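Local coordinates for inositol-1,4,5-trisphosphate 5-phosphatase 1 (Schizosaccharomyces pombe, PDB 1I9Z), which removes the 5-phosphate from soluble and lipid inositol phosphates, including phosphatidylinositol 4,5-bisphosphate, through its central 5-phosphatase domain, the part described here, at residues S86-K89 / R90-G94; R192-I196 / F197-Y201. All blocks are in the same frame, centred on the assembly; numbering follows the deposited sequence.

Both contacts are local, each made within one unbroken stretch, so neither closes a long loop; they follow in series along the chain and neither nest nor cross. Contact 1 comes first, at the C-terminal end of helix 78-94, which packs on strand 113-120 of the six-stranded sheet. Contact 2 lies in the loop between helix 174-187 and strand 201-205, the return leg of a beta-alpha-beta crossover in the five-stranded sheet. The two sheets belong to the DNase I-like alpha/beta sandwich of the catalytic domain, and each contact is attached to a different one. Their centres are 30 Å apart and their nearest atoms about 19 Å, and they do not meet.

Contact 1: residues S86-K89 / R90-G94; sequences SCVK and RLLNG
Lys89 O is gripped twice by Asn93: by the backbone N at 3.0 Å, and weakly by the side-chain ND2, through a strongly bent N-H...O bond. The first is one of the i to i+4 bonds that identify the last turns of helix 78-94, in the DNase I-like fold; Leu92 N to Val88 O is the straightest of the four across the segments (168°). The Asn93 amide lies alongside Lys89, with Asn93 ND2 3.4 Å from Lys89 CG. Its OD1 receives Tyr102 N from strand 102-110, linking the helix end to the six-stranded sheet. On the buried side Val88 CG1 and Leu92 CD1 run alongside at 4.1 Å, both side chains reaching Phe118 of strand 113-120. Near the solvent, Ser86 OG, placed anti to its own N (chi1 167°), takes the NH2 of Arg90. Replacing Ser86 by an alanine would probably leave that guanidinium without this acceptor and freer to swing off the helix. The bend at chi3 of Arg90 brings NH2 to 2.9 Å from Ser86 OG, which sits only 10° out of the guanidinium plane.

Contact 2: residues R192-I196 / F197-Y201; sequences RGRSI and FNHDY
Phe197 N donates to Ser195 OG at 3.1 Å, a bond from residue i+2 back to a side-chain oxygen that defines an ST turn. The turn shapes the loop leading from helix 174-187 into strand 201-205, in a beta-alpha-beta crossover of the DNase I-like fold. Ser195 OG has a chi1 of 80°, between its own N and carbonyl carbon, which leaves it within range of this N-H. The Phe197 ring lies beside Ile196: CG1 stands over one face, 3.7 Å from the ring centroid and 15° off the normal, a CH-pi contact, while Ile196 CD1 extends along the ring to reach Phe197 CZ at 3.6 Å. Phe197 also touches Tyr181 and Ala185, so the pair joins the loop to helix 174-187.

Asn198 follows, the centre of an inverse gamma turn whose His199 N to Phe197 O bond is weak. Asn198 OD1 returns to Ser195, accepting Ser195 N at 3.2 Å from above the carbonyl plane, and Ser195 OG more weakly. Asn198 O is joined to Arg194 NH1 by a bridging water, which lies in the guanidinium plane; the main partner of that arginine is Glu131, through a salt bridge at NE.

His199 comes last, its ring edge turned to the backbone. Ser195 O meets His199 CE1 at 3.2 Å, and Arg194 CD approaches His199 NE2 obliquely at 3.9 Å. Because NE2 also pairs with Arg152 NE while ND1 donates, a neutral ring protonated on ND1 would fit this geometry. Chi1 of -64° puts CG beside the residue's own N, and the ring edge then faces the Ile196 carbonyl, where His199 ND1 gives its hydrogen to Ile196 O at 2.8 Å, from well above that carbonyl plane.

Contact 1: residues S86-K89 / R90-G94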
loop_
_atom_site.group_PDB
_atom_site.type_symbol
_atom_site.label_atom_id
_atom_site.label_comp_id
_atom_site.label_asym_id
_atom_site.label_seq_id
_atom_site.Cartn_x
_atom_site.Cartn_y
_atom_site.Cartn_z
ATOM N N SER A 86 11.337 6.933 -14.813
ATOM C CA SER A 86 11.123 7.474 -16.146
ATOM C C SER A 86 10.242 6.513 -16.944
ATOM O O SER A 86 9.383 6.966 -17.751
ATOM C CB SER A 86 12.510 7.641 -16.855
ATOM O OG SER A 86 12.309 7.865 -18.235
ATOM N N CYS A 87 10.461 5.203 -16.776
ATOM C CA CYS A 87 9.622 4.249 -17.529
ATOM C C CYS A 87 8.153 4.301 -17.124
ATOM O O CYS A 87 7.253 4.282 -17.969
ATOM C CB CYS A 87 10.122 2.803 -17.408
ATOM S SG CYS A 87 11.662 2.459 -18.267
ATOM N N VAL A 88 7.880 4.333 -15.813
ATOM C CA VAL A 88 6.498 4.396 -15.381
ATOM C C VAL A 88 5.829 5.693 -15.825
ATOM O O VAL A 88 4.679 5.699 -16.343
ATOM C CB VAL A 88 6.433 4.252 -13.821
ATOM C CG1 VAL A 88 5.005 4.439 -13.343
ATOM C CG2 VAL A 88 6.987 2.897 -13.421
ATOM N N LYS A 89 6.534 6.811 -15.659
ATOM C CA LYS A 89 5.976 8.089 -16.051
ATOM C C LYS A 89 5.654 8.085 -17.559
ATOM O O LYS A 89 4.611 8.576 -17.970
ATOM C CB LYS A 89 6.991 9.207 -15.741
ATOM C CG LYS A 89 6.500 10.672 -15.909
ATOM C CD LYS A 89 7.668 11.725 -15.617
ATOM C CE LYS A 89 8.092 11.817 -14.066
ATOM N NZ LYS A 89 8.889 10.663 -13.376
ATOM N N ARG A 90 6.554 7.543 -18.372
ATOM C CA ARG A 90 6.302 7.552 -19.854
ATOM C C ARG A 90 5.053 6.721 -20.151
ATOM O O ARG A 90 4.194 7.067 -20.964
ATOM C CB ARG A 90 7.470 6.946 -20.617
ATOM C CG ARG A 90 8.160 7.931 -21.545
ATOM C CD ARG A 90 9.417 7.335 -22.200
ATOM N NE ARG A 90 10.423 7.034 -21.180
ATOM C CZ ARG A 90 11.360 6.089 -21.293
ATOM N NH1 ARG A 90 11.422 5.344 -22.395
ATOM N NH2 ARG A 90 12.225 5.878 -20.312
ATOM N N LEU A 91 4.960 5.606 -19.479
ATOM C CA LEU A 91 3.828 4.729 -19.691
ATOM C C LEU A 91 2.501 5.357 -19.248
ATOM O O LEU A 91 1.488 5.327 -19.997
ATOM C CB LEU A 91 4.180 3.411 -18.975
ATOM C CG LEU A 91 3.495 2.085 -19.215
ATOM C CD1 LEU A 91 3.530 1.609 -20.703
ATOM C CD2 LEU A 91 4.264 1.107 -18.322
ATOM N N LEU A 92 2.467 5.985 -18.067
ATOM C CA LEU A 92 1.241 6.639 -17.610
ATOM C C LEU A 92 0.819 7.825 -18.532
ATOM O O LEU A 92 -0.372 8.043 -18.793
ATOM C CB LEU A 92 1.434 7.191 -16.192
ATOM C CG LEU A 92 1.588 6.147 -15.108
ATOM C CD1 LEU A 92 1.762 6.834 -13.741
ATOM C CD2 LEU A 92 0.325 5.261 -15.131
ATOM N N ASN A 93 1.796 8.595 -18.997
ATOM C CA ASN A 93 1.463 9.732 -19.823
ATOM C C ASN A 93 1.084 9.331 -21.230
ATOM O O ASN A 93 0.287 10.035 -21.895
ATOM C CB ASN A 93 2.605 10.734 -19.772
ATOM C CG ASN A 93 2.620 11.501 -18.452
ATOM O OD1 ASN A 93 1.631 12.133 -18.077
ATOM N ND2 ASN A 93 3.728 11.441 -17.752
ATOM N N GLY A 94 1.621 8.186 -21.652
ATOM C CA GLY A 94 1.337 7.622 -22.958
ATOM C C GLY A 94 -0.139 7.305 -23.115
ATOM O O GLY A 94 -0.675 7.227 -24.235
#

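Contact 2: residues R192-I196 / F197-Y201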
loop_
_atom_site.group_PDB
_atom_site.type_symbol
_atom_site.label_atom_id
_atom_site.label_comp_id
_atom_site.label_asym_id
_atom_site.label_seq_id
_atom_site.Cartn_x
_atom_site.Cartn_y
_atom_site.Cartn_z
ATOM N N ARG A 192 8.381 15.245 12.765
ATOM C CA ARG A 192 7.819 15.440 14.108
ATOM C C ARG A 192 7.265 14.163 14.739
ATOM O O ARG A 192 6.232 14.207 15.437
ATOM C CB ARG A 192 6.691 16.465 14.068
ATOM C CG ARG A 192 7.035 17.719 13.259
ATOM C CD ARG A 192 5.857 18.660 13.114
ATOM N NE ARG A 192 5.513 19.300 14.384
ATOM C CZ ARG A 192 4.284 19.328 14.904
ATOM N NH1 ARG A 192 3.275 18.739 14.258
ATOM N NH2 ARG A 192 4.065 19.967 16.056
ATOM N N GLY A 193 7.949 13.039 14.504
ATOM C CA GLY A 193 7.510 11.787 15.101
ATOM C C GLY A 193 6.193 11.207 14.623
ATOM O O GLY A 193 5.691 10.311 15.259
ATOM N N ARG A 194 5.615 11.702 13.533
ATOM C CA ARG A 194 4.353 11.132 13.026
ATOM C C ARG A 194 4.541 9.620 12.658
ATOM O O ARG A 194 5.486 9.285 11.951
ATOM C CB ARG A 194 3.937 11.900 11.762
ATOM C CG ARG A 194 2.669 11.418 11.136
ATOM C CD ARG A 194 2.610 11.790 9.617
ATOM N NE ARG A 194 2.727 13.222 9.234
ATOM C CZ ARG A 194 1.735 14.129 9.258
ATOM N NH1 ARG A 194 0.503 13.795 9.679
ATOM N NH2 ARG A 194 1.965 15.374 8.781
ATOM N N SER A 195 3.653 8.742 13.103
ATOM C CA SER A 195 3.776 7.315 12.814
ATOM C C SER A 195 2.940 6.902 11.628
ATOM O O SER A 195 2.158 7.667 11.097
ATOM C CB SER A 195 3.331 6.461 14.006
ATOM O OG SER A 195 1.900 6.374 14.016
ATOM N N ILE A 196 3.078 5.651 11.211
ATOM C CA ILE A 196 2.283 5.225 10.062
ATOM C C ILE A 196 0.784 5.060 10.407
ATOM O O ILE A 196 -0.113 5.155 9.531
ATOM C CB ILE A 196 2.798 3.852 9.474
ATOM C CG1 ILE A 196 2.739 2.735 10.521
ATOM C CG2 ILE A 196 4.206 3.993 8.913
ATOM C CD1 ILE A 196 2.795 1.367 9.904
ATOM N N PHE A 197 0.487 4.878 11.695
ATOM C CA PHE A 197 -0.883 4.590 12.073
ATOM C C PHE A 197 -1.797 5.768 12.172
ATOM O O PHE A 197 -3.034 5.618 12.110
ATOM C CB PHE A 197 -0.897 3.787 13.384
ATOM C CG PHE A 197 -0.141 2.482 13.283
ATOM C CD1 PHE A 197 1.147 2.363 13.812
ATOM C CD2 PHE A 197 -0.692 1.400 12.595
ATOM C CE1 PHE A 197 1.888 1.196 13.665
ATOM C CE2 PHE A 197 0.027 0.211 12.431
ATOM C CZ PHE A 197 1.325 0.108 12.968
ATOM N N ASN A 198 -1.188 6.953 12.264
ATOM C CA ASN A 198 -1.908 8.202 12.381
ATOM C C ASN A 198 -2.476 8.656 11.031
ATOM O O ASN A 198 -2.221 9.799 10.660
ATOM C CB ASN A 198 -0.932 9.300 12.886
ATOM C CG ASN A 198 -0.280 8.982 14.272
ATOM O OD1 ASN A 198 0.913 9.375 14.545
ATOM N ND2 ASN A 198 -1.051 8.328 15.162
ATOM N N HIS A 199 -3.213 7.784 10.313
ATOM C CA HIS A 199 -3.814 8.048 9.019
ATOM C C HIS A 199 -5.175 7.373 8.866
ATOM O O HIS A 199 -5.388 6.293 9.433
ATOM C CB HIS A 199 -2.912 7.477 7.905
ATOM C CG HIS A 199 -1.568 8.144 7.847
ATOM N ND1 HIS A 199 -0.491 7.738 8.598
ATOM C CD2 HIS A 199 -1.197 9.297 7.250
ATOM C CE1 HIS A 199 0.492 8.624 8.482
ATOM N NE2 HIS A 199 0.082 9.586 7.672
ATOM N N ASP A 200 -6.043 7.961 8.057
ATOM C CA ASP A 200 -7.343 7.339 7.735
ATOM C C ASP A 200 -7.157 6.035 6.954
ATOM O O ASP A 200 -7.862 5.041 7.209
ATOM C CB ASP A 200 -8.177 8.307 6.911
ATOM C CG ASP A 200 -8.432 9.578 7.683
ATOM O OD1 ASP A 200 -9.138 9.490 8.719
ATOM O OD2 ASP A 200 -7.857 10.627 7.343
ATOM N N TYR A 201 -6.222 6.042 5.991
ATOM C CA TYR A 201 -5.960 4.856 5.175
ATOM C C TYR A 201 -4.465 4.529 5.146
ATOM O O TYR A 201 -3.631 5.438 4.955
ATOM C CB TYR A 201 -6.433 5.113 3.727
ATOM C CG TYR A 201 -7.855 5.606 3.609
ATOM C CD1 TYR A 201 -8.149 6.736 2.863
ATOM C CD2 TYR A 201 -8.917 4.888 4.199
ATOM C CE1 TYR A 201 -9.451 7.177 2.671
ATOM C CE2 TYR A 201 -10.222 5.299 4.034
ATOM C CZ TYR A 201 -10.496 6.442 3.273
ATOM O OH TYR A 201 -11.781 6.885 3.114
HETATM O O HOH W 1 -0.419 11.712 10.808
#